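Long-range contact in cryptic loci regulator 2 (Schizosaccharomyces pombe 972h-, PDB 5IKJ), which promotes transcriptional silencing of heterochromatin upstream of histone deacetylases and is required for nucleosome positioning and for the silencing function of the SHREC repressor complex: residues 257-267 against 286-295. Numbering follows the deposited sequence.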
loop_
_atom_site.group_PDB
_atom_site.type_symbol
_atom_site.label_atom_id
_atom_site.label_comp_id
_atom_site.label_asym_id
_atom_site.label_seq_id
_atom_site.Cartn_x
_atom_site.Cartn_y
_atom_site.Cartn_z
ATOM N N ILE A 257 7.533 -25.924 10.657
ATOM C CA ILE A 257 7.852 -24.941 11.685
ATOM C C ILE A 257 6.792 -23.837 11.632
ATOM O O ILE A 257 6.589 -23.243 10.568
ATOM C CB ILE A 257 9.262 -24.360 11.488
ATOM C CG1 ILE A 257 10.316 -25.452 11.700
ATOM C CG2 ILE A 257 9.507 -23.188 12.433
ATOM C CD1 ILE A 257 11.710 -25.053 11.269
ATOM N N PRO A 258 6.106 -23.532 12.736
ATOM C CA PRO A 258 5.186 -22.384 12.725
ATOM C C PRO A 258 5.972 -21.082 12.720
ATOM O O PRO A 258 6.923 -20.915 13.486
ATOM C CB PRO A 258 4.376 -22.551 14.020
ATOM C CG PRO A 258 4.778 -23.881 14.600
ATOM C CD PRO A 258 6.126 -24.192 14.051
ATOM N N ALA A 259 5.568 -20.154 11.856
ATOM C CA ALA A 259 6.326 -18.928 11.667
ATOM C C ALA A 259 5.379 -17.790 11.323
ATOM O O ALA A 259 4.212 -18.001 10.982
ATOM C CB ALA A 259 7.382 -19.093 10.569
ATOM N N ILE A 260 5.903 -16.569 11.420
ATOM C CA ILE A 260 5.188 -15.366 11.017
ATOM C C ILE A 260 6.080 -14.591 10.060
ATOM O O ILE A 260 7.279 -14.427 10.313
ATOM C CB ILE A 260 4.794 -14.491 12.222
ATOM C CG1 ILE A 260 3.976 -13.284 11.752
ATOM C CG2 ILE A 260 6.030 -14.026 12.986
ATOM C CD1 ILE A 260 3.092 -12.695 12.828
ATOM N N ILE A 261 5.502 -14.128 8.956
ATOM C CA ILE A 261 6.250 -13.302 8.016
ATOM C C ILE A 261 6.538 -11.960 8.681
ATOM O O ILE A 261 5.619 -11.226 9.050
ATOM C CB ILE A 261 5.473 -13.117 6.705
ATOM C CG1 ILE A 261 5.019 -14.464 6.131
ATOM C CG2 ILE A 261 6.320 -12.353 5.680
ATOM C CD1 ILE A 261 6.142 -15.354 5.611
ATOM N N VAL A 262 7.821 -11.651 8.862
ATOM C CA VAL A 262 8.247 -10.366 9.407
ATOM C C VAL A 262 8.659 -9.379 8.317
ATOM O O VAL A 262 8.450 -8.176 8.464
ATOM C CB VAL A 262 9.397 -10.586 10.409
ATOM C CG1 VAL A 262 9.837 -9.255 11.007
ATOM C CG2 VAL A 262 8.978 -11.565 11.492
ATOM N N ALA A 263 9.266 -9.852 7.234
ATOM C CA ALA A 263 9.813 -8.981 6.202
ATOM C C ALA A 263 9.885 -9.786 4.917
ATOM O O ALA A 263 9.711 -11.006 4.914
ATOM C CB ALA A 263 11.194 -8.436 6.596
ATOM N N ARG A 264 10.133 -9.084 3.821
ATOM C CA ARG A 264 10.232 -9.707 2.512
ATOM C C ARG A 264 10.840 -8.678 1.576
ATOM O O ARG A 264 10.718 -7.473 1.808
ATOM C CB ARG A 264 8.862 -10.168 1.991
ATOM C CG ARG A 264 7.982 -9.022 1.533
ATOM C CD ARG A 264 6.525 -9.415 1.423
ATOM N NE ARG A 264 5.713 -8.287 0.979
ATOM C CZ ARG A 264 4.403 -8.339 0.763
ATOM N NH1 ARG A 264 3.740 -9.472 0.945
ATOM N NH2 ARG A 264 3.755 -7.257 0.363
ATOM N N ASN A 265 11.508 -9.156 0.531
ATOM C CA ASN A 265 12.158 -8.263 -0.415
ATOM C C ASN A 265 12.094 -8.883 -1.799
ATOM O O ASN A 265 12.086 -10.108 -1.948
ATOM C CB ASN A 265 13.614 -7.991 -0.023
ATOM C CG ASN A 265 14.450 -9.255 0.017
ATOM O OD1 ASN A 265 14.526 -9.931 1.043
ATOM N ND2 ASN A 265 15.077 -9.585 -1.107
ATOM N N LEU A 266 12.041 -8.023 -2.810
ATOM C CA LEU A 266 12.060 -8.486 -4.187
ATOM C C LEU A 266 13.463 -8.946 -4.565
ATOM O O LEU A 266 14.463 -8.373 -4.123
ATOM C CB LEU A 266 11.594 -7.373 -5.123
ATOM C CG LEU A 266 10.115 -6.995 -5.020
ATOM C CD1 LEU A 266 9.836 -5.687 -5.745
ATOM C CD2 LEU A 266 9.236 -8.107 -5.573
ATOM N N ILE A 267 13.532 -9.986 -5.387
ATOM C CA ILE A 267 14.805 -10.556 -5.812
ATOM C C ILE A 267 15.273 -9.811 -7.053
ATOM O O ILE A 267 14.537 -9.708 -8.041
ATOM C CB ILE A 267 14.676 -12.064 -6.089
ATOM C CG1 ILE A 267 13.862 -12.760 -4.992
ATOM C CG2 ILE A 267 16.062 -12.693 -6.170
ATOM C CD1 ILE A 267 13.467 -14.185 -5.330
ATOM N N GLU A 286 7.393 -16.493 -7.727
ATOM C CA GLU A 286 8.357 -16.382 -6.631
ATOM C C GLU A 286 8.986 -14.993 -6.657
ATOM O O GLU A 286 10.176 -14.839 -6.954
ATOM C CB GLU A 286 9.429 -17.468 -6.738
ATOM C CG GLU A 286 9.024 -18.814 -6.159
ATOM C CD GLU A 286 9.317 -18.925 -4.674
ATOM O OE1 GLU A 286 9.534 -17.878 -4.027
ATOM O OE2 GLU A 286 9.337 -20.061 -4.153
ATOM N N PRO A 287 8.208 -13.952 -6.343
ATOM C CA PRO A 287 8.766 -12.593 -6.362
ATOM C C PRO A 287 9.603 -12.241 -5.145
ATOM O O PRO A 287 10.403 -11.300 -5.224
ATOM C CB PRO A 287 7.517 -11.704 -6.426
ATOM C CG PRO A 287 6.463 -12.506 -5.744
ATOM C CD PRO A 287 6.766 -13.955 -6.035
ATOM N N TYR A 288 9.455 -12.959 -4.035
ATOM C CA TYR A 288 9.973 -12.520 -2.750
ATOM C C TYR A 288 10.930 -13.536 -2.142
ATOM O O TYR A 288 10.772 -14.749 -2.313
ATOM C CB TYR A 288 8.831 -12.289 -1.748
ATOM C CG TYR A 288 7.996 -11.055 -1.993
ATOM C CD1 TYR A 288 8.585 -9.807 -2.136
ATOM C CD2 TYR A 288 6.613 -11.140 -2.068
ATOM C CE1 TYR A 288 7.819 -8.677 -2.352
ATOM C CE2 TYR A 288 5.838 -10.021 -2.285
ATOM C CZ TYR A 288 6.444 -8.791 -2.426
ATOM O OH TYR A 288 5.671 -7.675 -2.641
ATOM N N GLN A 289 11.925 -13.018 -1.428
ATOM C CA GLN A 289 12.518 -13.735 -0.310
ATOM C C GLN A 289 11.700 -13.410 0.929
ATOM O O GLN A 289 11.334 -12.254 1.151
ATOM C CB GLN A 289 13.974 -13.333 -0.066
ATOM C CG GLN A 289 14.873 -13.281 -1.282
ATOM C CD GLN A 289 16.311 -12.961 -0.905
ATOM O OE1 GLN A 289 16.836 -11.899 -1.244
ATOM N NE2 GLN A 289 16.952 -13.879 -0.188
ATOM N N TYR A 290 11.408 -14.427 1.731
ATOM C CA TYR A 290 10.683 -14.238 2.977
ATOM C C TYR A 290 11.625 -14.439 4.157
ATOM O O TYR A 290 12.483 -15.328 4.137
ATOM C CB TYR A 290 9.494 -15.195 3.080
ATOM C CG TYR A 290 8.503 -15.039 1.950
ATOM C CD1 TYR A 290 7.630 -13.959 1.909
ATOM C CD2 TYR A 290 8.441 -15.972 0.925
ATOM C CE1 TYR A 290 6.724 -13.813 0.874
ATOM C CE2 TYR A 290 7.540 -15.836 -0.111
ATOM C CZ TYR A 290 6.683 -14.755 -0.133
ATOM O OH TYR A 290 5.786 -14.620 -1.165
ATOM N N HIS A 291 11.461 -13.600 5.175
ATOM C CA HIS A 291 12.260 -13.659 6.392
ATOM C C HIS A 291 11.298 -13.748 7.563
ATOM O O HIS A 291 10.487 -12.841 7.773
ATOM C CB HIS A 291 13.166 -12.434 6.508
ATOM C CG HIS A 291 13.770 -12.020 5.204
ATOM N ND1 HIS A 291 14.848 -12.672 4.643
ATOM C CD2 HIS A 291 13.437 -11.032 4.342
ATOM C CE1 HIS A 291 15.157 -12.097 3.495
ATOM N NE2 HIS A 291 14.318 -11.099 3.289
ATOM N N CYS A 292 11.383 -14.837 8.315
ATOM C CA CYS A 292 10.331 -15.214 9.240
ATOM C C CYS A 292 10.843 -15.248 10.673
ATOM O O CYS A 292 12.042 -15.133 10.944
ATOM C CB CYS A 292 9.749 -16.579 8.860
ATOM S SG CYS A 292 9.304 -16.703 7.119
ATOM N N LYS A 293 9.891 -15.402 11.590
ATOM C CA LYS A 293 10.150 -15.535 13.017
ATOM C C LYS A 293 9.342 -16.721 13.515
ATOM O O LYS A 293 8.109 -16.702 13.445
ATOM C CB LYS A 293 9.758 -14.255 13.767
ATOM C CG LYS A 293 9.618 -14.395 15.285
ATOM C CD LYS A 293 10.945 -14.703 15.958
ATOM C CE LYS A 293 10.829 -14.603 17.473
ATOM N NZ LYS A 293 9.736 -15.457 18.016
ATOM N N GLN A 294 10.026 -17.753 14.000
ATOM C CA GLN A 294 9.316 -18.907 14.531
ATOM C C GLN A 294 8.458 -18.485 15.717
ATOM O O GLN A 294 8.836 -17.617 16.509
ATOM C CB GLN A 294 10.296 -20.004 14.951
ATOM C CG GLN A 294 9.611 -21.294 15.378
ATOM C CD GLN A 294 10.583 -22.441 15.573
ATOM O OE1 GLN A 294 11.738 -22.371 15.154
ATOM N NE2 GLN A 294 10.117 -23.509 16.211
ATOM N N LEU A 295 7.287 -19.103 15.830
ATOM C CA LEU A 295 6.336 -18.793 16.889
ATOM C C LEU A 295 6.436 -19.851 17.979
ATOM O O LEU A 295 6.304 -21.048 17.705
ATOM C CB LEU A 295 4.914 -18.715 16.331
ATOM C CG LEU A 295 4.697 -17.580 15.325
ATOM C CD1 LEU A 295 3.370 -17.733 14.601
ATOM C CD2 LEU A 295 4.774 -16.220 16.012
#
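Arg264 lies along the ring of Tyr288, a worked example of how two neighbouring antiparallel strands can set a cation over an aromatic ring at one site and join amides to an imidazole on the opposite face. CG of Arg264 is held between its own backbone N and carbonyl carbon (chi1 74°), and the chain then runs extended, carrying CD over the ring centre, 3.7 Å from the centroid in a CH-pi contact. The guanidinium continues over the phenol end, its plane only 9° from that of the ring, while its nitrogens reach Asp234 in a salt bridge and the carbonyl of Tyr242. Farther along this face, Ile261 CD1 meets Cys292 SG at 3.8 Å.

The other face carries a chain of side-chain hydrogen bonds. His291 NE2 donates to Asn265 OD1, with ring and amide nearly coplanar; the modelled 2.5 Å is doubtfully short and may reflect coordinate error. Asn265 ND2 gives an almost straight bond (175°) to Gln289 OE1 at 2.9 Å, although the two amide planes are steeply inclined. Asp303 OD1 accepts from Gln289 NE2, and the backbone N of Asp303 bonds to His291 ND1, tying the chain to strand 300-304.

In strand 257-266 a classic beta bulge sets Val262 and Ala263 against His291, whose carbonyl O accepts from both backbone nitrogens. Bonded through oxygen and nitrogen, the Asn265 amide has its flip fixed; the sheet satisfies it with Gln289 and His291, whereas outside partners meet the Arg264 charge.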